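Local coordinates for 5-formyltetrahydrofolate cyclo-ligase family protein (Bacillus anthracis, PDB 2JCB) that probably catalyses the ATP-dependent conversion of 5-formyltetrahydrofolate to 5,10-methenyltetrahydrofolate in folate metabolism, and binds ADP and magnesium, at residues Y32-S36 and E62-N66; A52-T58 and K79-P84. All blocks are in the same frame, centred on the assembly; numbering follows the deposited sequence.

How the interactions relate
From the N terminus, helix 6-26 comes first, and helix 29-44, which carries 32-36, follows. The chain then passes through helix 47-51 to 52-58 and strand 54-56. The loop after this strand holds 62-66. There the chain returns to 32-36, and interaction 1 closes a loop with 25 residues between its segments. Helix 68-76 follows, and strand 80-87 then runs beside strand 54-56. Interaction 2 thus closes a second loop, with 20 residues between. The two loops cross, because their segments alternate along the chain. The centres of interactions 1 and 2 lie about 20 Å apart. Interaction 2 joins neighbouring strands of the main sheet, while interaction 1 ties the loop leaving one of them to an earlier helix.

Interaction 1: residues Y32-S36 and E62-N66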
loop_
_atom_site.group_PDB
_atom_site.type_symbol
_atom_site.label_atom_id
_atom_site.label_comp_id
_atom_site.label_asym_id
_atom_site.label_seq_id
_atom_site.Cartn_x
_atom_site.Cartn_y
_atom_site.Cartn_z
ATOM N N TYR A 32 6.269 7.019 -14.719
ATOM C CA TYR A 32 6.205 5.811 -13.861
ATOM C C TYR A 32 7.574 5.368 -13.377
ATOM O O TYR A 32 7.741 5.126 -12.173
ATOM C CB TYR A 32 5.509 4.689 -14.655
ATOM C CG TYR A 32 5.565 3.373 -13.994
ATOM C CD1 TYR A 32 4.721 3.063 -12.927
ATOM C CD2 TYR A 32 6.433 2.400 -14.482
ATOM C CE1 TYR A 32 4.813 1.830 -12.309
ATOM C CE2 TYR A 32 6.527 1.177 -13.879
ATOM C CZ TYR A 32 5.698 0.892 -12.811
ATOM O OH TYR A 32 5.832 -0.346 -12.291
ATOM N N THR A 33 8.533 5.237 -14.299
ATOM C CA THR A 33 9.840 4.683 -13.965
ATOM C C THR A 33 10.601 5.657 -13.061
ATOM O O THR A 33 11.076 5.263 -11.997
ATOM C CB THR A 33 10.646 4.370 -15.204
ATOM O OG1 THR A 33 9.947 3.419 -16.023
ATOM C CG2 THR A 33 12.053 3.841 -14.859
ATOM N N THR A 34 10.720 6.906 -13.506
ATOM C CA THR A 34 11.505 7.925 -12.752
ATOM C C THR A 34 10.933 8.210 -11.360
ATOM O O THR A 34 11.662 8.135 -10.346
ATOM C CB THR A 34 11.624 9.243 -13.575
ATOM O OG1 THR A 34 12.197 8.970 -14.855
ATOM C CG2 THR A 34 12.534 10.253 -12.862
ATOM N N LEU A 35 9.624 8.454 -11.293
ATOM C CA LEU A 35 8.943 8.765 -10.027
ATOM C C LEU A 35 9.001 7.540 -9.094
ATOM O O LEU A 35 9.261 7.671 -7.891
ATOM C CB LEU A 35 7.501 9.232 -10.265
ATOM C CG LEU A 35 7.193 10.559 -10.960
ATOM C CD1 LEU A 35 5.715 10.793 -11.141
ATOM C CD2 LEU A 35 7.785 11.739 -10.225
ATOM N N SER A 36 8.800 6.340 -9.644
ATOM C CA SER A 36 8.845 5.146 -8.767
ATOM C C SER A 36 10.239 5.016 -8.153
ATOM O O SER A 36 10.355 4.697 -6.967
ATOM C CB SER A 36 8.535 3.848 -9.515
ATOM O OG SER A 36 7.133 3.744 -9.704
ATOM N N GLU A 62 -0.473 -2.323 -12.778
ATOM C CA GLU A 62 -0.549 -1.174 -13.721
ATOM C C GLU A 62 0.480 -0.111 -13.372
ATOM O O GLU A 62 1.662 -0.422 -13.311
ATOM C CB GLU A 62 -1.961 -0.557 -13.828
ATOM C CG GLU A 62 -2.754 -0.409 -12.517
ATOM C CD GLU A 62 -3.730 -1.565 -12.272
ATOM O OE1 GLU A 62 -4.129 -1.763 -11.095
ATOM O OE2 GLU A 62 -4.088 -2.270 -13.252
ATOM N N ASN A 63 0.040 1.139 -13.181
ATOM C CA ASN A 63 0.994 2.238 -13.000
ATOM C C ASN A 63 1.208 2.647 -11.521
ATOM O O ASN A 63 1.837 3.679 -11.238
ATOM C CB ASN A 63 0.634 3.437 -13.885
ATOM C CG ASN A 63 1.139 3.284 -15.366
ATOM O OD1 ASN A 63 2.027 2.478 -15.650
ATOM N ND2 ASN A 63 0.623 4.117 -16.270
ATOM N N GLU A 64 0.741 1.807 -10.580
ATOM C CA GLU A 64 0.976 2.062 -9.153
ATOM C C GLU A 64 2.463 2.120 -8.862
ATOM O O GLU A 64 3.268 1.347 -9.453
ATOM C CB GLU A 64 0.413 0.920 -8.296
ATOM C CG GLU A 64 -1.073 0.873 -8.363
ATOM C CD GLU A 64 -1.645 -0.507 -8.121
ATOM O OE1 GLU A 64 -0.910 -1.361 -7.555
ATOM O OE2 GLU A 64 -2.826 -0.731 -8.547
ATOM N N VAL A 65 2.872 2.988 -7.917
ATOM C CA VAL A 65 4.304 2.946 -7.517
ATOM C C VAL A 65 4.877 1.504 -7.409
ATOM O O VAL A 65 4.331 0.632 -6.702
ATOM C CB VAL A 65 4.582 3.699 -6.168
ATOM C CG1 VAL A 65 6.087 3.539 -5.751
ATOM C CG2 VAL A 65 4.029 5.171 -6.255
ATOM N N ASN A 66 5.953 1.297 -8.146
ATOM C CA ASN A 66 6.499 -0.027 -8.344
ATOM C C ASN A 66 7.107 -0.622 -7.046
ATOM O O ASN A 66 8.061 -0.076 -6.510
ATOM C CB ASN A 66 7.526 0.016 -9.456
ATOM C CG ASN A 66 7.945 -1.389 -9.887
ATOM O OD1 ASN A 66 7.373 -2.394 -9.411
ATOM N ND2 ASN A 66 8.910 -1.473 -10.795
HETATM O O HOH W 1 3.494 -0.980 -10.710
HETATM O O HOH W 2 10.079 1.585 -7.435
#
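The ring of Tyr-32 lies along the backbone of the loop 62-66. Its t rotamer carries it out from helix 29-44 and across the loop residues Glu-62, Asn-63 and Glu-64. CE1 of Tyr-32 is 3.3 Å from O of Glu-64, which sits at the ring edge near its plane. OD1 of Asn-63 lies over one ring face, 3.9 Å from CD1 of Tyr-32. The amide ND2 of Asn-63 turns elsewhere, to the carbonyl of Met-24 on helix 6-26. Farther out, OH of Tyr-32 reaches to 3.3 Å from CB of Asn-66. This hydroxyl donates to a water at 2.9 Å. The same water donates to O of Glu-62 (3.2 Å) and O of Glu-64 (2.7 Å), so it bridges the phenol to two loop carbonyls.

One helical turn on, Ser-36 makes the direct bond. N of Asn-66 donates to OG of Ser-36 at 3.1 Å and a nearly linear 172°. OG in turn donates to O of Tyr-32 at 2.9 Å, a carbonyl that also accepts the helical bond from N of Ser-36 at 3.0 Å. A second water links O of Asn-66 at 2.8 Å to O of Ser-36, where its bond is weak. Asn-66 precedes helix 68-76, and its OD1 caps N of Tyr-68.

The contact therefore joins helix 29-44 to the lead-in of helix 68-76. An aromatic ring covers the loop backbone, while one serine and two waters bond to polar groups of a loop that has no regular secondary structure.

Interaction 2: residues A52-T58 and K79-P84; sequences AKTIGIT and KRVVVP
Four backbone hydrogen bonds zip 52-58 to 79-84 in parallel. N of Arg-80 donates to O of Lys-53 (2.9 Å), and N of Ile-55 to O of Arg-80 (3.0 Å). N of Val-82 donates to O of Ile-55 (2.9 Å), and N of Ile-57 to O of Val-82 (2.9 Å). The register pairs Thr-54 with Arg-80, Ile-55 with Val-81 and Gly-56 with Val-82, at CA-CA distances of 4.6, 5.2 and 4.7 Å. These residues have extended backbones, with phi from -87° to -131° and psi near 130°. The strand axes approach to 4.8 Å and cross at -22°.

Two side chains add polar bonds. Arg-80, t at chi1 and chi2 and p at chi3, gives NE (2.9 Å) and NH2 (3.1 Å) to OG1 of Thr-54; its NH2 also forms a salt bridge with Glu-126. NZ of Lys-79 (m, t, t, m) donates to O of Ala-52 at 2.9 Å and also bonds O of Trp-49, with a cation-pi contact to that residue. The aliphatic chain of Lys-79 runs alongside Ile-55 (m, t), its CD 3.2 Å from CD1 of Ile-55.

Thr-54, Arg-80 and Val-82 point to one sheet face, Ile-55 and Val-81 to the other. CG2 of Thr-54 is 4.2 Å from CG1 of Val-82. CG2 of Ile-57 lies 4.0 Å from CG1 of Val-81 and equally far from CG1 of Val-83. Ile-57 and Val-81 also pack on helix 68-76. Strands 129-131 and 92-98 flank the pair. Strand 54-56, helix 68-76 and strand 80-87 form a beta-alpha-beta unit, the building block of Rossmann-like folds.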
loop_
_atom_site.group_PDB
_atom_site.type_symbol
_atom_site.label_atom_id
_atom_site.label_comp_id
_atom_site.label_asym_id
_atom_site.label_seq_id
_atom_site.Cartn_x
_atom_site.Cartn_y
_atom_site.Cartn_z
ATOM N N ALA A 52 13.296 -1.999 10.291
ATOM C CA ALA A 52 12.272 -3.064 10.179
ATOM C C ALA A 52 12.982 -4.360 9.875
ATOM O O ALA A 52 13.838 -4.416 8.976
ATOM C CB ALA A 52 11.318 -2.802 9.076
ATOM N N LYS A 53 12.664 -5.399 10.635
ATOM C CA LYS A 53 13.181 -6.663 10.258
ATOM C C LYS A 53 12.172 -7.487 9.450
ATOM O O LYS A 53 12.578 -8.380 8.732
ATOM C CB LYS A 53 13.700 -7.415 11.473
ATOM C CG LYS A 53 14.978 -6.795 12.122
ATOM C CD LYS A 53 15.961 -6.252 11.064
ATOM C CE LYS A 53 17.335 -5.810 11.657
ATOM N NZ LYS A 53 17.738 -4.518 10.984
ATOM N N THR A 54 10.889 -7.147 9.568
ATOM C CA THR A 54 9.810 -7.745 8.751
ATOM C C THR A 54 8.979 -6.627 8.194
ATOM O O THR A 54 8.476 -5.804 8.950
ATOM C CB THR A 54 8.896 -8.678 9.591
ATOM O OG1 THR A 54 9.672 -9.719 10.184
ATOM C CG2 THR A 54 7.827 -9.365 8.733
ATOM N N ILE A 55 8.778 -6.666 6.876
ATOM C CA ILE A 55 8.039 -5.655 6.202
ATOM C C ILE A 55 6.874 -6.340 5.464
ATOM O O ILE A 55 7.102 -7.345 4.790
ATOM C CB ILE A 55 8.922 -4.871 5.224
ATOM C CG1 ILE A 55 10.013 -4.112 6.020
ATOM C CG2 ILE A 55 8.017 -3.929 4.484
ATOM C CD1 ILE A 55 11.085 -3.543 5.230
ATOM N N GLY A 56 5.700 -5.719 5.557
ATOM C CA GLY A 56 4.442 -6.119 4.870
ATOM C C GLY A 56 4.293 -5.163 3.672
ATOM O O GLY A 56 4.442 -3.927 3.814
ATOM N N ILE A 57 3.999 -5.729 2.496
ATOM C CA ILE A 57 3.896 -4.897 1.281
ATOM C C ILE A 57 2.945 -5.591 0.299
ATOM O O ILE A 57 2.646 -6.769 0.454
ATOM C CB ILE A 57 5.284 -4.720 0.621
ATOM C CG1 ILE A 57 5.303 -3.660 -0.489
ATOM C CG2 ILE A 57 5.982 -6.126 0.244
ATOM C CD1 ILE A 57 6.714 -3.185 -0.792
ATOM N N THR A 58 2.486 -4.823 -0.671
ATOM C CA THR A 58 1.608 -5.376 -1.766
ATOM C C THR A 58 2.446 -5.482 -3.051
ATOM O O THR A 58 3.540 -4.893 -3.167
ATOM C CB THR A 58 0.341 -4.556 -2.015
ATOM O OG1 THR A 58 0.695 -3.238 -2.463
ATOM C CG2 THR A 58 -0.506 -4.561 -0.746
ATOM N N LYS A 79 15.787 -8.673 5.200
ATOM C CA LYS A 79 14.534 -8.448 5.870
ATOM C C LYS A 79 13.574 -9.547 5.426
ATOM O O LYS A 79 13.696 -10.027 4.297
ATOM C CB LYS A 79 13.934 -7.093 5.458
ATOM C CG LYS A 79 14.893 -5.933 5.743
ATOM C CD LYS A 79 14.129 -4.650 5.428
ATOM C CE LYS A 79 15.016 -3.425 5.550
ATOM N NZ LYS A 79 15.540 -3.255 6.930
ATOM N N ARG A 80 12.609 -9.893 6.279
ATOM C CA ARG A 80 11.581 -10.870 5.939
ATOM C C ARG A 80 10.505 -10.069 5.249
ATOM O O ARG A 80 10.185 -8.973 5.692
ATOM C CB ARG A 80 11.026 -11.510 7.214
ATOM C CG ARG A 80 9.859 -12.406 6.998
ATOM C CD ARG A 80 9.632 -13.286 8.196
ATOM N NE ARG A 80 9.230 -12.500 9.356
ATOM C CZ ARG A 80 8.773 -13.026 10.488
ATOM N NH1 ARG A 80 8.663 -14.341 10.595
ATOM N NH2 ARG A 80 8.398 -12.228 11.497
ATOM N N VAL A 81 9.991 -10.614 4.147
ATOM C CA VAL A 81 8.981 -9.930 3.350
ATOM C C VAL A 81 7.672 -10.728 3.422
ATOM O O VAL A 81 7.667 -11.938 3.208
ATOM C CB VAL A 81 9.409 -9.818 1.860
ATOM C CG1 VAL A 81 8.281 -9.305 1.038
ATOM C CG2 VAL A 81 10.565 -8.838 1.677
ATOM N N VAL A 82 6.601 -10.025 3.764
ATOM C CA VAL A 82 5.222 -10.611 3.805
ATOM C C VAL A 82 4.264 -9.852 2.885
ATOM O O VAL A 82 4.221 -8.614 2.874
ATOM C CB VAL A 82 4.649 -10.832 5.245
ATOM C CG1 VAL A 82 5.587 -11.687 6.064
ATOM C CG2 VAL A 82 4.371 -9.513 5.947
ATOM N N VAL A 83 3.444 -10.611 2.144
ATOM C CA VAL A 83 2.487 -10.038 1.178
ATOM C C VAL A 83 1.082 -10.642 1.449
ATOM O O VAL A 83 0.997 -11.778 1.954
ATOM C CB VAL A 83 2.944 -10.389 -0.257
ATOM C CG1 VAL A 83 4.250 -9.636 -0.584
ATOM C CG2 VAL A 83 3.252 -11.923 -0.376
ATOM N N PRO A 84 0.017 -9.879 1.163
ATOM C CA PRO A 84 -1.297 -10.368 1.592
ATOM C C PRO A 84 -1.988 -11.321 0.623
ATOM O O PRO A 84 -1.920 -11.159 -0.588
ATOM C CB PRO A 84 -2.126 -9.083 1.714
ATOM C CG PRO A 84 -1.517 -8.156 0.709
ATOM C CD PRO A 84 -0.072 -8.529 0.546
HETATM O O HOH W 3 17.637 -4.999 7.662
#